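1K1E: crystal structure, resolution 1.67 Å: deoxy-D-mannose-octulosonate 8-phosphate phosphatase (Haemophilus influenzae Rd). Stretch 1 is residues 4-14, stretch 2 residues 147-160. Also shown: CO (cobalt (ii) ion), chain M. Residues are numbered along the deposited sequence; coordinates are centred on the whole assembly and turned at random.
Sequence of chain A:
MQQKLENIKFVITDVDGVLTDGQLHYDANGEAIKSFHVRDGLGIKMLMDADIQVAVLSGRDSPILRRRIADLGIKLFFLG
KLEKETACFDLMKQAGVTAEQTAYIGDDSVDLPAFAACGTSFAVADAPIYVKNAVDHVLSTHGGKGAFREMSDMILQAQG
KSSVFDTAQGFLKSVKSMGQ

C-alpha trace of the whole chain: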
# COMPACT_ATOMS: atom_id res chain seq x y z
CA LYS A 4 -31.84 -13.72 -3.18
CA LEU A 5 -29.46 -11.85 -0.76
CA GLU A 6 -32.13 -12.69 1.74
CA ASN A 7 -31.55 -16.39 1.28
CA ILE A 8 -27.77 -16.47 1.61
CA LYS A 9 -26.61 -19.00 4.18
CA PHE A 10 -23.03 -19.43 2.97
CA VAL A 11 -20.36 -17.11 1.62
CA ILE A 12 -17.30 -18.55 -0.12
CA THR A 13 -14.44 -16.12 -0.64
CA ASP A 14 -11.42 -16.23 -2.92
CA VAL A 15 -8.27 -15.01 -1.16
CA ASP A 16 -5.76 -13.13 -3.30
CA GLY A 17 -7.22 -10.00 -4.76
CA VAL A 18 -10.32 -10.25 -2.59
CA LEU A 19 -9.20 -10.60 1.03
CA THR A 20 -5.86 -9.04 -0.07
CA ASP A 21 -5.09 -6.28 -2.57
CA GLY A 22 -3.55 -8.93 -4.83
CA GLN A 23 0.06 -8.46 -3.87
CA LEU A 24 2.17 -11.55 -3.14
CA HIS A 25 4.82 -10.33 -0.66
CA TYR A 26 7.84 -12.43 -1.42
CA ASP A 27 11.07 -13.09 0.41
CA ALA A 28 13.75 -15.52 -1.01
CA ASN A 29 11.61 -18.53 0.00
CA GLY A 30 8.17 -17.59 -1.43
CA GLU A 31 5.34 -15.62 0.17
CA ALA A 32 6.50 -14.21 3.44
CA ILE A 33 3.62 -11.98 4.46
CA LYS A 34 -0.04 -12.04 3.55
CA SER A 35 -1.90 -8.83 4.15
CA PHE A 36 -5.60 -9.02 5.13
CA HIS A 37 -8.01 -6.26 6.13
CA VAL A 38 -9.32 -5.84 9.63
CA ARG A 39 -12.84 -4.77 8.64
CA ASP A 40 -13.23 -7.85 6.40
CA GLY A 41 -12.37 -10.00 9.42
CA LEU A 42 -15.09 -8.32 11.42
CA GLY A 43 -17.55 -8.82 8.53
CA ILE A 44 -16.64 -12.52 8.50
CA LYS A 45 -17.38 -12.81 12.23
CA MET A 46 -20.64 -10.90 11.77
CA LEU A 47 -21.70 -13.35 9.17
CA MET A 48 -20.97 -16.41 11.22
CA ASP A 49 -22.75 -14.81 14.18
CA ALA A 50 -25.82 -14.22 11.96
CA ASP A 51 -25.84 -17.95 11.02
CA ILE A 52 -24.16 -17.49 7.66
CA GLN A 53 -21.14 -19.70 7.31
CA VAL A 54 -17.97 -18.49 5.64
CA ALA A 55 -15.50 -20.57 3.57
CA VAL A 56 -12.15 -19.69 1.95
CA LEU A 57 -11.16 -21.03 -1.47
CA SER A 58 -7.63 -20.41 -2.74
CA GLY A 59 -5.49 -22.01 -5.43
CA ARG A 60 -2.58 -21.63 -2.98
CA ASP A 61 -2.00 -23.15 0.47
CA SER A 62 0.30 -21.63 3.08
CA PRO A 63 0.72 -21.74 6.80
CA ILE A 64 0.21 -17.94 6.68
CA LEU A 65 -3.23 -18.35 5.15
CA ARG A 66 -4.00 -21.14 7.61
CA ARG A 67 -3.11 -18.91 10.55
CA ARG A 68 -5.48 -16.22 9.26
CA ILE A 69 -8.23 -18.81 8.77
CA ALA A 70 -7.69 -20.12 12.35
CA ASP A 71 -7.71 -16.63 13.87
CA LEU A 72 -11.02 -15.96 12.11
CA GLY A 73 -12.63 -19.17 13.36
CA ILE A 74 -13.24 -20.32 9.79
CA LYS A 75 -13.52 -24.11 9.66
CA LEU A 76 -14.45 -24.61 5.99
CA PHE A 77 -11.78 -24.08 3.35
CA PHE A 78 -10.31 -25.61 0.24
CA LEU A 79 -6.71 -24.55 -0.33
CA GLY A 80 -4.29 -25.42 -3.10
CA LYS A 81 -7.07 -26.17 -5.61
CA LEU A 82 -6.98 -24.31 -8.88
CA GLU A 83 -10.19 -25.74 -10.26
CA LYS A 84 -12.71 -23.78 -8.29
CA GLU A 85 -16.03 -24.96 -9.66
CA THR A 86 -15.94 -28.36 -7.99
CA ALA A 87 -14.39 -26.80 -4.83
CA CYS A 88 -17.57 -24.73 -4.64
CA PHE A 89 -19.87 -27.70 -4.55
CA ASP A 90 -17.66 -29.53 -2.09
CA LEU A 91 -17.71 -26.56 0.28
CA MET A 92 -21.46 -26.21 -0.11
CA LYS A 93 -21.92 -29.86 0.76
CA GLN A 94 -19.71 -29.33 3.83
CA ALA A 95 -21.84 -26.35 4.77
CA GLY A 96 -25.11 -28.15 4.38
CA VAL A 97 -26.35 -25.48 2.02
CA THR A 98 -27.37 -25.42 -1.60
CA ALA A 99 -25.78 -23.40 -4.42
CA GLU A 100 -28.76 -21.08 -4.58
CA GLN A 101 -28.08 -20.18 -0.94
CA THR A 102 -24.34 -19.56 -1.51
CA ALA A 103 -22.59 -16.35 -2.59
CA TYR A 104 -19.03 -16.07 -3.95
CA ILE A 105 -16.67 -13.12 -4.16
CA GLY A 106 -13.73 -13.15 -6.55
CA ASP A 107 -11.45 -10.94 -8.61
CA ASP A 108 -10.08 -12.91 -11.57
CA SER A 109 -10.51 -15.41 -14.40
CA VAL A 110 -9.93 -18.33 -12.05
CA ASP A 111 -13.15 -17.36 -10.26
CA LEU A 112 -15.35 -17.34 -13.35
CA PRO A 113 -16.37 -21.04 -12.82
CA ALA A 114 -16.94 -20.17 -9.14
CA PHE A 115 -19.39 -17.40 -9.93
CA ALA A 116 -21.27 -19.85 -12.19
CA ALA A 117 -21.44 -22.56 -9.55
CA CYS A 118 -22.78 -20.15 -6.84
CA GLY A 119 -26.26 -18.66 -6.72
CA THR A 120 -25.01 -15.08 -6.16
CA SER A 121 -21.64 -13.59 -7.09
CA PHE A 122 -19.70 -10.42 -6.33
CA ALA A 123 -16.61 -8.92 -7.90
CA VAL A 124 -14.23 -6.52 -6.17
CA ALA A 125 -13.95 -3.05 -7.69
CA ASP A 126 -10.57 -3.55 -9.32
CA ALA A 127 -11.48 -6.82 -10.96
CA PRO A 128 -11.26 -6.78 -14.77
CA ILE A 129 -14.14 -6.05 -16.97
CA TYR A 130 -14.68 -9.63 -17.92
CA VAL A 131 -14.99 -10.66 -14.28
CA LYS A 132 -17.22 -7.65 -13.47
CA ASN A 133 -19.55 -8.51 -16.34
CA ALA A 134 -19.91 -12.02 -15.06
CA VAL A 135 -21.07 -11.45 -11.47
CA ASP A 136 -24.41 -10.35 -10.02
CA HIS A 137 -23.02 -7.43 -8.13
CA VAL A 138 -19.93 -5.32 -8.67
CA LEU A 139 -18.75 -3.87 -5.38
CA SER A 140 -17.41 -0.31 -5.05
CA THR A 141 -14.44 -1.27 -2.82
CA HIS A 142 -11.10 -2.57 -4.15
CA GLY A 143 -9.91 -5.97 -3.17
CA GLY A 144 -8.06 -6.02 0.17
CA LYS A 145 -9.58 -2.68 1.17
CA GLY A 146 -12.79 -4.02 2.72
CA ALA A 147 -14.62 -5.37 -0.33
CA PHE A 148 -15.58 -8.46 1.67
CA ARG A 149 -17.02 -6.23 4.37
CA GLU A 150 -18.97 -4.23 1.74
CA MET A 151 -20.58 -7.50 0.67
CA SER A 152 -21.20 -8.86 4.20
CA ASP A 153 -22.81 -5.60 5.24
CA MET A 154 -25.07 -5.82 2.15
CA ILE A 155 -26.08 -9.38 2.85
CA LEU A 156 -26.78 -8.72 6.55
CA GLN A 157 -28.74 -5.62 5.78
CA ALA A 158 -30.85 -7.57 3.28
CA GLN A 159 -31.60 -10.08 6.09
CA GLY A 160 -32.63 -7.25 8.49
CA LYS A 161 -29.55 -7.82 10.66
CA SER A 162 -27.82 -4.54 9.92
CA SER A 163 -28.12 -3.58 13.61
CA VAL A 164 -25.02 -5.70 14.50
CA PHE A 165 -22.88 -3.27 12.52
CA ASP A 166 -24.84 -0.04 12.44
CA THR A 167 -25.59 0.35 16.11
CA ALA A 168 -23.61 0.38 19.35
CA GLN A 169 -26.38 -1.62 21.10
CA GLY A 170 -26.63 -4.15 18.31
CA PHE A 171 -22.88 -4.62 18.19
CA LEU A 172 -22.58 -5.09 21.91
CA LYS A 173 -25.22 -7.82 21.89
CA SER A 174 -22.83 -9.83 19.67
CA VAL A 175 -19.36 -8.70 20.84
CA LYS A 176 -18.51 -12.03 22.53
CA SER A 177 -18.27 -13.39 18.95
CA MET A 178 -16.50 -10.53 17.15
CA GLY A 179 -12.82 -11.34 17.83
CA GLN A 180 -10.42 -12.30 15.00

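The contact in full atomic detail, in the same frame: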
# COMPACT_ATOMS: atom_id res chain seq x y z
N LYS A 4 -33.14 -13.03 -2.99
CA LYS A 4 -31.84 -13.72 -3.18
C LYS A 4 -30.82 -13.38 -2.07
O LYS A 4 -30.40 -14.30 -1.38
CB LYS A 4 -31.24 -13.44 -4.56
CG LYS A 4 -31.08 -14.71 -5.37
CD LYS A 4 -30.60 -14.48 -6.80
CE LYS A 4 -31.23 -15.46 -7.76
NZ LYS A 4 -32.70 -15.21 -8.02
N LEU A 5 -30.45 -12.12 -1.84
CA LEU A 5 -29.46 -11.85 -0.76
C LEU A 5 -30.07 -12.32 0.52
O LEU A 5 -29.37 -12.79 1.40
CB LEU A 5 -29.08 -10.38 -0.65
CG LEU A 5 -28.28 -9.88 -1.85
CD1 LEU A 5 -27.66 -8.56 -1.50
CD2 LEU A 5 -27.17 -10.84 -2.24
N GLU A 6 -31.39 -12.23 0.59
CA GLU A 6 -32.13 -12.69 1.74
C GLU A 6 -31.97 -14.16 2.06
O GLU A 6 -32.19 -14.59 3.20
CB GLU A 6 -33.61 -12.49 1.53
CG GLU A 6 -34.15 -11.36 2.33
CD GLU A 6 -35.62 -11.53 2.47
OE1 GLU A 6 -36.21 -11.94 1.44
OE2 GLU A 6 -36.17 -11.27 3.57
N ASN A 7 -31.64 -14.95 1.06
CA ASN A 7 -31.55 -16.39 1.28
C ASN A 7 -30.12 -16.87 1.47
O ASN A 7 -29.91 -18.08 1.59
CB ASN A 7 -32.20 -17.14 0.10
CG ASN A 7 -33.72 -16.90 -0.01
OD1 ASN A 7 -34.42 -16.83 1.01
ND2 ASN A 7 -34.22 -16.79 -1.22
N ILE A 8 -29.13 -15.96 1.49
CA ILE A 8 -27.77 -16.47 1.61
C ILE A 8 -27.50 -17.05 2.98
O ILE A 8 -27.77 -16.39 3.99
CB ILE A 8 -26.72 -15.34 1.31
CG1 ILE A 8 -26.94 -14.91 -0.17
CG2 ILE A 8 -25.29 -15.87 1.56
CD1 ILE A 8 -26.08 -13.75 -0.67
N LYS A 9 -26.98 -18.27 2.98
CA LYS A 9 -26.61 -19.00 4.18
C LYS A 9 -25.13 -19.32 4.21
O LYS A 9 -24.63 -19.75 5.24
CB LYS A 9 -27.40 -20.33 4.30
CG LYS A 9 -28.90 -20.09 4.47
CD LYS A 9 -29.23 -19.21 5.67
CE LYS A 9 -28.76 -19.83 6.99
NZ LYS A 9 -29.29 -19.03 8.05
N PHE A 10 -24.43 -19.09 3.10
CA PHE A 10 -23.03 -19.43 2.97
C PHE A 10 -22.34 -18.45 2.03
O PHE A 10 -22.85 -18.12 0.98
CB PHE A 10 -22.96 -20.84 2.40
CG PHE A 10 -21.60 -21.50 2.40
CD1 PHE A 10 -20.66 -21.30 3.43
CD2 PHE A 10 -21.29 -22.40 1.36
CE1 PHE A 10 -19.41 -22.00 3.42
CE2 PHE A 10 -20.07 -23.09 1.33
CZ PHE A 10 -19.13 -22.90 2.34
N VAL A 11 -21.17 -18.03 2.42
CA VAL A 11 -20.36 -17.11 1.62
C VAL A 11 -19.03 -17.78 1.45
O VAL A 11 -18.39 -18.20 2.43
CB VAL A 11 -20.15 -15.82 2.36
CG1 VAL A 11 -19.05 -14.95 1.63
CG2 VAL A 11 -21.45 -15.10 2.43
N ILE A 12 -18.63 -17.98 0.20
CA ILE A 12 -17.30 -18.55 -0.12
C ILE A 12 -16.48 -17.37 -0.69
O ILE A 12 -16.93 -16.65 -1.64
CB ILE A 12 -17.41 -19.61 -1.24
CG1 ILE A 12 -18.19 -20.82 -0.75
CG2 ILE A 12 -16.00 -20.06 -1.70
CD1 ILE A 12 -18.56 -21.70 -1.93
N THR A 13 -15.27 -17.20 -0.17
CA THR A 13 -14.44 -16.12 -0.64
C THR A 13 -13.07 -16.56 -1.17
O THR A 13 -12.36 -17.40 -0.58
CB THR A 13 -14.23 -15.03 0.48
OG1 THR A 13 -13.45 -13.96 -0.07
CG2 THR A 13 -13.44 -15.55 1.62
N ASP A 14 -12.74 -16.03 -2.34
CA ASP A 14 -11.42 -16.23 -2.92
C ASP A 14 -10.50 -15.46 -1.96
O ASP A 14 -10.93 -14.65 -1.12
CB ASP A 14 -11.35 -15.57 -4.32
CG ASP A 14 -9.94 -15.44 -4.82
OD1 ASP A 14 -9.15 -16.38 -4.63
OD2 ASP A 14 -9.63 -14.41 -5.43
N ALA A 147 -13.57 -4.99 0.61
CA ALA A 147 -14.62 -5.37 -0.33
C ALA A 147 -15.47 -6.52 0.27
O ALA A 147 -16.64 -6.64 -0.01
CB ALA A 147 -13.99 -5.81 -1.60
N PHE A 148 -14.83 -7.39 1.03
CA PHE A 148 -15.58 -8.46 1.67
C PHE A 148 -16.60 -7.86 2.61
O PHE A 148 -17.81 -8.24 2.64
CB PHE A 148 -14.64 -9.40 2.42
CG PHE A 148 -15.37 -10.57 2.99
CD1 PHE A 148 -15.34 -11.80 2.33
CD2 PHE A 148 -16.18 -10.43 4.13
CE1 PHE A 148 -16.13 -12.92 2.79
CE2 PHE A 148 -16.95 -11.54 4.58
CZ PHE A 148 -16.91 -12.79 3.89
N ARG A 149 -16.14 -6.91 3.40
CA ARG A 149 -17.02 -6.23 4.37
C ARG A 149 -18.17 -5.49 3.67
O ARG A 149 -19.28 -5.47 4.16
CB ARG A 149 -16.20 -5.23 5.18
CG ARG A 149 -17.00 -4.53 6.27
CD ARG A 149 -17.74 -5.45 7.20
NE ARG A 149 -18.45 -4.66 8.23
CZ ARG A 149 -17.87 -4.16 9.30
NH1 ARG A 149 -16.57 -4.38 9.52
NH2 ARG A 149 -18.57 -3.44 10.14
N GLU A 150 -17.89 -4.89 2.51
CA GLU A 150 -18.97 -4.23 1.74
C GLU A 150 -20.11 -5.23 1.43
O GLU A 150 -21.30 -4.96 1.63
CB GLU A 150 -18.41 -3.68 0.42
CG GLU A 150 -19.46 -2.96 -0.40
CD GLU A 150 -18.85 -2.32 -1.64
OE1 GLU A 150 -19.61 -1.88 -2.44
OE2 GLU A 150 -17.60 -2.30 -1.80
N MET A 151 -19.69 -6.42 0.97
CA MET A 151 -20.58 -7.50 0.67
C MET A 151 -21.25 -8.02 1.95
O MET A 151 -22.48 -8.16 1.99
CB MET A 151 -19.80 -8.65 -0.01
CG MET A 151 -20.72 -9.89 -0.32
SD MET A 151 -19.64 -11.30 -0.73
CE MET A 151 -18.55 -11.51 0.83
N SER A 152 -20.49 -8.34 3.00
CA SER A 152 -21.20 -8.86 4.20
C SER A 152 -22.22 -7.89 4.75
O SER A 152 -23.33 -8.28 5.13
CB SER A 152 -20.24 -9.29 5.32
OG SER A 152 -19.41 -8.23 5.74
N ASP A 153 -21.88 -6.61 4.76
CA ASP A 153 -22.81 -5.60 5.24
C ASP A 153 -24.08 -5.67 4.38
O ASP A 153 -25.18 -5.58 4.91
CB ASP A 153 -22.25 -4.19 5.07
CG ASP A 153 -21.25 -3.79 6.13
OD1 ASP A 153 -20.68 -2.72 5.92
OD2 ASP A 153 -21.04 -4.48 7.16
N MET A 154 -23.91 -5.79 3.06
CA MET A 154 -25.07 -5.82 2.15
C MET A 154 -25.95 -7.02 2.43
O MET A 154 -27.20 -6.90 2.48
CB MET A 154 -24.61 -5.95 0.68
CG MET A 154 -23.99 -4.72 0.08
SD MET A 154 -23.67 -5.01 -1.69
CE MET A 154 -25.17 -5.73 -2.15
N ILE A 155 -25.31 -8.18 2.57
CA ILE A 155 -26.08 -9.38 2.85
C ILE A 155 -26.84 -9.25 4.19
O ILE A 155 -28.03 -9.52 4.27
CB ILE A 155 -25.16 -10.64 2.89
CG1 ILE A 155 -24.52 -10.82 1.50
CG2 ILE A 155 -25.99 -11.89 3.31
CD1 ILE A 155 -23.45 -11.92 1.40
N LEU A 156 -26.13 -8.88 5.25
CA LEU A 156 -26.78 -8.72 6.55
C LEU A 156 -27.89 -7.68 6.54
O LEU A 156 -28.94 -7.84 7.21
CB LEU A 156 -25.76 -8.36 7.63
CG LEU A 156 -24.79 -9.51 7.94
CD1 LEU A 156 -23.60 -9.03 8.74
CD2 LEU A 156 -25.53 -10.61 8.70
N GLN A 157 -27.68 -6.59 5.81
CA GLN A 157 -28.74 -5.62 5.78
C GLN A 157 -29.95 -6.20 5.09
O GLN A 157 -31.06 -5.97 5.51
CB GLN A 157 -28.29 -4.39 5.04
CG GLN A 157 -29.39 -3.39 4.88
CD GLN A 157 -28.77 -2.06 4.82
OE1 GLN A 157 -28.25 -1.55 5.84
NE2 GLN A 157 -28.75 -1.47 3.63
N ALA A 158 -29.74 -6.95 4.01
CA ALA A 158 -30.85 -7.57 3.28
C ALA A 158 -31.64 -8.50 4.19
O ALA A 158 -32.86 -8.59 4.03
CB ALA A 158 -30.34 -8.33 2.06
N GLN A 159 -30.97 -9.18 5.13
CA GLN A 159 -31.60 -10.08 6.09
C GLN A 159 -32.18 -9.38 7.35
O GLN A 159 -32.62 -10.04 8.30
CB GLN A 159 -30.59 -11.18 6.47
CG GLN A 159 -30.21 -11.97 5.16
CD GLN A 159 -29.45 -13.25 5.39
OE1 GLN A 159 -29.37 -13.72 6.48
NE2 GLN A 159 -28.88 -13.83 4.32
N GLY A 160 -32.12 -8.05 7.37
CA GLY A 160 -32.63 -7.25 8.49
C GLY A 160 -31.79 -7.33 9.75
O GLY A 160 -32.26 -7.12 10.90
CO CO M . -8.06 -13.90 -6.64
O HOH W 1 -28.69 -16.13 8.32
O HOH W 2 -6.95 -15.51 -5.66
O HOH W 3 -6.44 -13.10 -7.70
O HOH W 4 -8.69 -15.29 -8.12

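The strand that begins at Phe10 and the helix of residues 147-158 run nearly antiparallel, at 168°, with their axes 11.1 Å apart at closest approach. That gap is filled by side chains rather than by backbone against backbone. Ahead of the strand, a short 3-10 segment at residues 5-7 brings the chain much nearer the helix, so that the CA atoms of Leu5 and Ile155 are 5.5 Å apart. The backbones are therefore well apart along the strand and close together at the 3-10 segment.

Where the gap is wide, Phe148 does the filling. Its CA-to-CB bond points toward the strand, and chi1 near 180° (t) sends the ring across. The strand offers every second residue to the helix: Val11 and Thr13 point toward it, while Ile12 between them points away. Phe148 CE1 touches both, lying 3.7 Å from Val11 CG1 and 3.7 Å from Thr13 CB, the latter contact at the ring edge. Beta-branched residues suit this place because they are compact and broad close to the backbone, and such residues are common in strands. Thr13 can present CB to the ring while its hydroxyl is occupied elsewhere, since OG1 donates to Asp14 O at 2.8 Å.

Val11 is the bump around which the helix side chains gather. Its CG1 also meets Met151 CE at 3.6 Å; Met151 leaves the helix sideways, but its long, flexible chain bends so that the methyl end reaches the strand. Val11 CG2 lies 3.9 Å from Ile155 CD1, and that same methyl lies 3.8 Å from Ile8 CD1. Ile8 and Ile155 share the m, t rotamer, each extending its delta methyl to meet the other. All of these residues are buried, and none brings a polar side-chain group that would need a partner from the other stretch.

Where the backbones draw close, Ala158 leaves room for Leu5: it points toward Leu5, and its CB sits 3.6 Å from Leu5 CB, a close fit for a side chain of one methyl. Leu5 CD1 reaches back one turn to Met154 CE, 3.8 Å away. At the margin, the aliphatic CG of Glu6 packs 3.5 Å from Ala158 O, leaving its carboxylate at the exposed surface.

Gln159 supplies the polar clasp. Its amide NE2 donates to Leu5 O at 3.1 Å and to Ile8 O at 2.8 Å, using both of its protons on one carbonyl in the 3-10 segment and one just after it. A primary amide suits this task because its nitrogen carries two hydrogens and its oxygen remains free to accept: a water bridges Gln159 OE1 and Lys9 NZ, at 3.1 and 3.0 Å respectively. Just beyond, Gly160 ends the helix in a Schellman motif, with the positive phi that glycine readily adopts. Altogether the two stretches bury 534 Å² between them.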